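Local atomic coordinates of xylulose kinase (Escherichia coli, PDB entry 2ITM), a protein that catalyses the ATP-dependent phosphorylation of D-xylulose to D-xylulose 5-phosphate and, less efficiently, that of 1-deoxy-D-xylulose. Residues A[176-184]-A[194-204]. Residues are numbered along the deposited sequence; the frame is centred on the assembly and turned at random.
With SO4 (sulfate ion), chain D.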
loop_
_atom_site.group_PDB
_atom_site.type_symbol
_atom_site.label_atom_id
_atom_site.label_comp_id
_atom_site.label_asym_id
_atom_site.label_seq_id
_atom_site.Cartn_x
_atom_site.Cartn_y
_atom_site.Cartn_z
ATOM N N TRP A 176 -39.148 2.654 13.235
ATOM C CA TRP A 176 -40.594 2.694 13.330
ATOM C C TRP A 176 -41.033 3.884 14.161
ATOM O O TRP A 176 -42.209 4.206 14.218
ATOM C CB TRP A 176 -41.165 1.399 13.938
ATOM C CG TRP A 176 -40.945 0.148 13.142
ATOM C CD1 TRP A 176 -41.201 -0.038 11.824
ATOM C CD2 TRP A 176 -40.416 -1.089 13.623
ATOM N NE1 TRP A 176 -40.875 -1.316 11.450
ATOM C CE2 TRP A 176 -40.393 -1.984 12.548
ATOM C CE3 TRP A 176 -39.954 -1.529 14.861
ATOM C CZ2 TRP A 176 -39.937 -3.291 12.670
ATOM C CZ3 TRP A 176 -39.502 -2.818 14.976
ATOM C CH2 TRP A 176 -39.495 -3.686 13.887
ATOM N N LEU A 177 -40.074 4.523 14.824
ATOM C CA LEU A 177 -40.362 5.668 15.675
ATOM C C LEU A 177 -40.394 7.010 14.955
ATOM O O LEU A 177 -39.524 7.335 14.166
ATOM C CB LEU A 177 -39.416 5.735 16.866
ATOM C CG LEU A 177 -39.879 6.707 17.962
ATOM C CD1 LEU A 177 -40.908 6.069 18.863
ATOM C CD2 LEU A 177 -38.708 7.228 18.750
ATOM N N ASP A 178 -41.416 7.790 15.253
ATOM C CA ASP A 178 -41.406 9.194 14.921
ATOM C C ASP A 178 -40.589 9.985 15.927
ATOM O O ASP A 178 -41.045 10.255 17.019
ATOM C CB ASP A 178 -42.835 9.734 14.863
ATOM C CG ASP A 178 -42.894 11.133 14.307
ATOM O OD1 ASP A 178 -42.167 12.010 14.795
ATOM O OD2 ASP A 178 -43.644 11.445 13.374
ATOM N N VAL A 179 -39.383 10.356 15.537
ATOM C CA VAL A 179 -38.385 10.813 16.484
ATOM C C VAL A 179 -38.720 12.185 17.059
ATOM O O VAL A 179 -38.448 12.453 18.216
ATOM C CB VAL A 179 -36.987 10.814 15.872
ATOM C CG1 VAL A 179 -36.002 11.464 16.799
ATOM C CG2 VAL A 179 -36.556 9.413 15.542
ATOM N N ALA A 180 -39.323 13.037 16.241
ATOM C CA ALA A 180 -39.880 14.310 16.692
ATOM C C ALA A 180 -40.927 14.138 17.772
ATOM O O ALA A 180 -40.953 14.868 18.722
ATOM C CB ALA A 180 -40.456 15.079 15.524
ATOM N N LYS A 181 -41.794 13.153 17.601
ATOM C CA LYS A 181 -42.999 13.028 18.433
ATOM C C LYS A 181 -42.821 12.064 19.593
ATOM O O LYS A 181 -43.690 11.936 20.434
ATOM C CB LYS A 181 -44.208 12.636 17.586
ATOM C CG LYS A 181 -44.569 13.643 16.514
ATOM C CD LYS A 181 -46.030 13.547 16.136
ATOM C CE LYS A 181 -46.317 14.231 14.810
ATOM N NZ LYS A 181 -47.444 13.603 14.107
ATOM N N ARG A 182 -41.677 11.398 19.636
ATOM C CA ARG A 182 -41.384 10.435 20.687
ATOM C C ARG A 182 -42.479 9.381 20.796
ATOM O O ARG A 182 -42.876 8.986 21.878
ATOM C CB ARG A 182 -41.141 11.123 22.009
ATOM C CG ARG A 182 -40.155 12.287 21.922
ATOM C CD ARG A 182 -39.849 12.988 23.221
ATOM N NE ARG A 182 -38.837 12.303 24.008
ATOM C CZ ARG A 182 -37.537 12.375 23.800
ATOM N NH1 ARG A 182 -37.036 13.104 22.803
ATOM N NH2 ARG A 182 -36.715 11.700 24.575
ATOM N N ASP A 183 -42.953 8.929 19.644
ATOM C CA ASP A 183 -44.027 7.949 19.568
ATOM C C ASP A 183 -43.925 7.181 18.248
ATOM O O ASP A 183 -43.365 7.675 17.289
ATOM C CB ASP A 183 -45.385 8.649 19.701
ATOM C CG ASP A 183 -46.548 7.688 19.714
ATOM O OD1 ASP A 183 -46.378 6.532 20.131
ATOM O OD2 ASP A 183 -47.675 8.008 19.319
ATOM N N TRP A 184 -44.467 5.972 18.221
ATOM C CA TRP A 184 -44.451 5.162 17.021
ATOM C C TRP A 184 -45.080 5.887 15.832
ATOM O O TRP A 184 -45.943 6.734 16.002
ATOM C CB TRP A 184 -45.125 3.806 17.247
ATOM C CG TRP A 184 -44.603 2.973 18.404
ATOM C CD1 TRP A 184 -45.261 2.682 19.542
ATOM C CD2 TRP A 184 -43.340 2.302 18.499
ATOM N NE1 TRP A 184 -44.495 1.893 20.358
ATOM C CE2 TRP A 184 -43.307 1.643 19.738
ATOM C CE3 TRP A 184 -42.232 2.191 17.661
ATOM C CZ2 TRP A 184 -42.223 0.902 20.155
ATOM C CZ3 TRP A 184 -41.159 1.451 18.084
ATOM C CH2 TRP A 184 -41.159 0.817 19.314
ATOM N N LEU A 194 -46.913 -4.053 10.093
ATOM C CA LEU A 194 -46.904 -4.249 11.517
ATOM C C LEU A 194 -47.871 -3.260 12.105
ATOM O O LEU A 194 -48.351 -2.380 11.418
ATOM C CB LEU A 194 -45.505 -4.041 12.065
ATOM C CG LEU A 194 -44.491 -5.061 11.564
ATOM C CD1 LEU A 194 -43.087 -4.735 11.988
ATOM C CD2 LEU A 194 -44.869 -6.452 11.977
ATOM N N SER A 195 -48.169 -3.427 13.379
ATOM C CA SER A 195 -48.972 -2.474 14.080
ATOM C C SER A 195 -48.385 -2.212 15.459
ATOM O O SER A 195 -47.504 -2.921 15.910
ATOM C CB SER A 195 -50.398 -2.956 14.216
ATOM O OG SER A 195 -50.483 -4.013 15.140
ATOM N N ARG A 196 -48.905 -1.181 16.111
ATOM C CA ARG A 196 -48.478 -0.783 17.444
ATOM C C ARG A 196 -48.604 -1.921 18.442
ATOM O O ARG A 196 -47.868 -1.986 19.408
ATOM C CB ARG A 196 -49.296 0.422 17.912
ATOM C CG ARG A 196 -49.404 1.527 16.896
ATOM C CD ARG A 196 -50.228 2.715 17.338
ATOM N NE ARG A 196 -49.656 3.362 18.505
ATOM C CZ ARG A 196 -48.976 4.490 18.473
ATOM N NH1 ARG A 196 -48.781 5.123 17.331
ATOM N NH2 ARG A 196 -48.498 4.995 19.588
ATOM N N ASP A 197 -49.548 -2.814 18.181
ATOM C CA ASP A 197 -49.780 -3.984 19.008
ATOM C C ASP A 197 -48.584 -4.921 19.005
ATOM O O ASP A 197 -48.424 -5.734 19.901
ATOM C CB ASP A 197 -51.015 -4.741 18.508
ATOM C CG ASP A 197 -52.203 -3.829 18.265
ATOM O OD1 ASP A 197 -52.940 -3.544 19.227
ATOM O OD2 ASP A 197 -52.482 -3.351 17.150
ATOM N N GLN A 198 -47.752 -4.804 17.982
ATOM C CA GLN A 198 -46.553 -5.618 17.900
ATOM C C GLN A 198 -45.308 -4.931 18.455
ATOM O O GLN A 198 -44.241 -5.502 18.447
ATOM C CB GLN A 198 -46.324 -6.115 16.473
ATOM C CG GLN A 198 -47.212 -7.256 16.075
ATOM C CD GLN A 198 -47.521 -7.255 14.615
ATOM O OE1 GLN A 198 -47.910 -6.241 14.062
ATOM N NE2 GLN A 198 -47.348 -8.390 13.981
ATOM N N MET A 199 -45.471 -3.710 18.943
ATOM C CA MET A 199 -44.405 -2.975 19.612
ATOM C C MET A 199 -44.560 -2.959 21.134
ATOM O O MET A 199 -45.667 -3.003 21.641
ATOM C CB MET A 199 -44.366 -1.534 19.126
ATOM C CG MET A 199 -44.306 -1.346 17.636
ATOM S SD MET A 199 -42.693 -1.671 16.942
ATOM C CE MET A 199 -43.014 -3.229 16.190
ATOM N N PRO A 200 -43.443 -2.856 21.845
ATOM C CA PRO A 200 -43.460 -2.545 23.269
ATOM C C PRO A 200 -44.026 -1.163 23.552
ATOM O O PRO A 200 -44.055 -0.320 22.680
ATOM C CB PRO A 200 -41.978 -2.595 23.642
ATOM C CG PRO A 200 -41.294 -2.190 22.438
ATOM C CD PRO A 200 -42.080 -2.764 21.307
ATOM N N ALA A 201 -44.469 -0.958 24.779
ATOM C CA ALA A 201 -44.721 0.370 25.315
ATOM C C ALA A 201 -43.467 1.233 25.408
ATOM O O ALA A 201 -42.398 0.751 25.705
ATOM C CB ALA A 201 -45.399 0.259 26.657
ATOM N N LEU A 202 -43.621 2.515 25.115
ATOM C CA LEU A 202 -42.503 3.441 25.089
ATOM C C LEU A 202 -42.413 4.250 26.369
ATOM O O LEU A 202 -43.418 4.710 26.867
ATOM C CB LEU A 202 -42.600 4.370 23.895
ATOM C CG LEU A 202 -42.497 3.741 22.510
ATOM C CD1 LEU A 202 -43.038 4.662 21.445
ATOM C CD2 LEU A 202 -41.078 3.329 22.203
ATOM N N TYR A 203 -41.207 4.399 26.855
ATOM C CA TYR A 203 -40.948 5.246 28.001
ATOM C C TYR A 203 -39.761 6.153 27.720
ATOM O O TYR A 203 -39.040 5.951 26.765
ATOM C CB TYR A 203 -40.665 4.398 29.236
ATOM C CG TYR A 203 -41.820 3.576 29.744
ATOM C CD1 TYR A 203 -42.301 2.503 29.026
ATOM C CD2 TYR A 203 -42.421 3.867 30.951
ATOM C CE1 TYR A 203 -43.352 1.745 29.496
ATOM C CE2 TYR A 203 -43.462 3.119 31.430
ATOM C CZ TYR A 203 -43.931 2.057 30.702
ATOM O OH TYR A 203 -44.974 1.316 31.182
ATOM N N GLU A 204 -39.557 7.143 28.571
ATOM C CA GLU A 204 -38.268 7.814 28.659
ATOM C C GLU A 204 -37.283 7.005 29.486
ATOM O O GLU A 204 -37.679 6.224 30.324
ATOM C CB GLU A 204 -38.429 9.221 29.216
ATOM C CG GLU A 204 -39.421 10.084 28.467
ATOM C CD GLU A 204 -38.919 10.543 27.116
ATOM O OE1 GLU A 204 -37.721 10.452 26.857
ATOM O OE2 GLU A 204 -39.735 11.000 26.313
HETATM S S SO4 D . -50.311 3.517 22.542
HETATM O O1 SO4 D . -49.839 4.387 23.608
HETATM O O2 SO4 D . -49.222 3.239 21.611
HETATM O O3 SO4 D . -50.796 2.271 23.119
HETATM O O4 SO4 D . -51.403 4.192 21.847
#
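Arg182 meets Glu204 side-on in a bidentate salt bridge: NE reaches OE2 at 2.8 Å and NH2 reaches OE1, both nearly straight and using syn lone pairs. The two planes are 17° apart, nearly coplanar, and the bend at chi3 of Arg182 (82°) turns the NE-NH2 edge of the guanidinium to the carboxylate. Arg182 NH1 goes on to Arg284 O, and Trp285 adds a cation-pi contact. The more exposed second bridge is less regular. Arg196 NH2 alone spans the carboxylate of Asp183, 2.7 Å from OD1 and 3.1 Å from OD2, with the planes 61° apart; NE and NH2 also hold O2 of a sulfate probably from the crystallisation liquor.

Beside the Asp183-Arg196 bridge, Trp184 is sandwiched. Leu202 CD1 sits over its five-membered ring, 3.4 Å from the centroid, while Met199 CB and SD cover the six-membered ring from the opposite face. At the edge, NE1 gives a weak hydrogen bond to Pro200 O. Met199 bends onward to lay CE over Trp176, whose CZ2 touches Leu194 CD1.

This packing joins the G1-bulged 177-184 hairpin to strand 201-203, both bridges lying to its Leu202 side. Two nitrogens fix the buried Arg182 guanidinium's rotation; Arg196 shares NH2 with a solution anion.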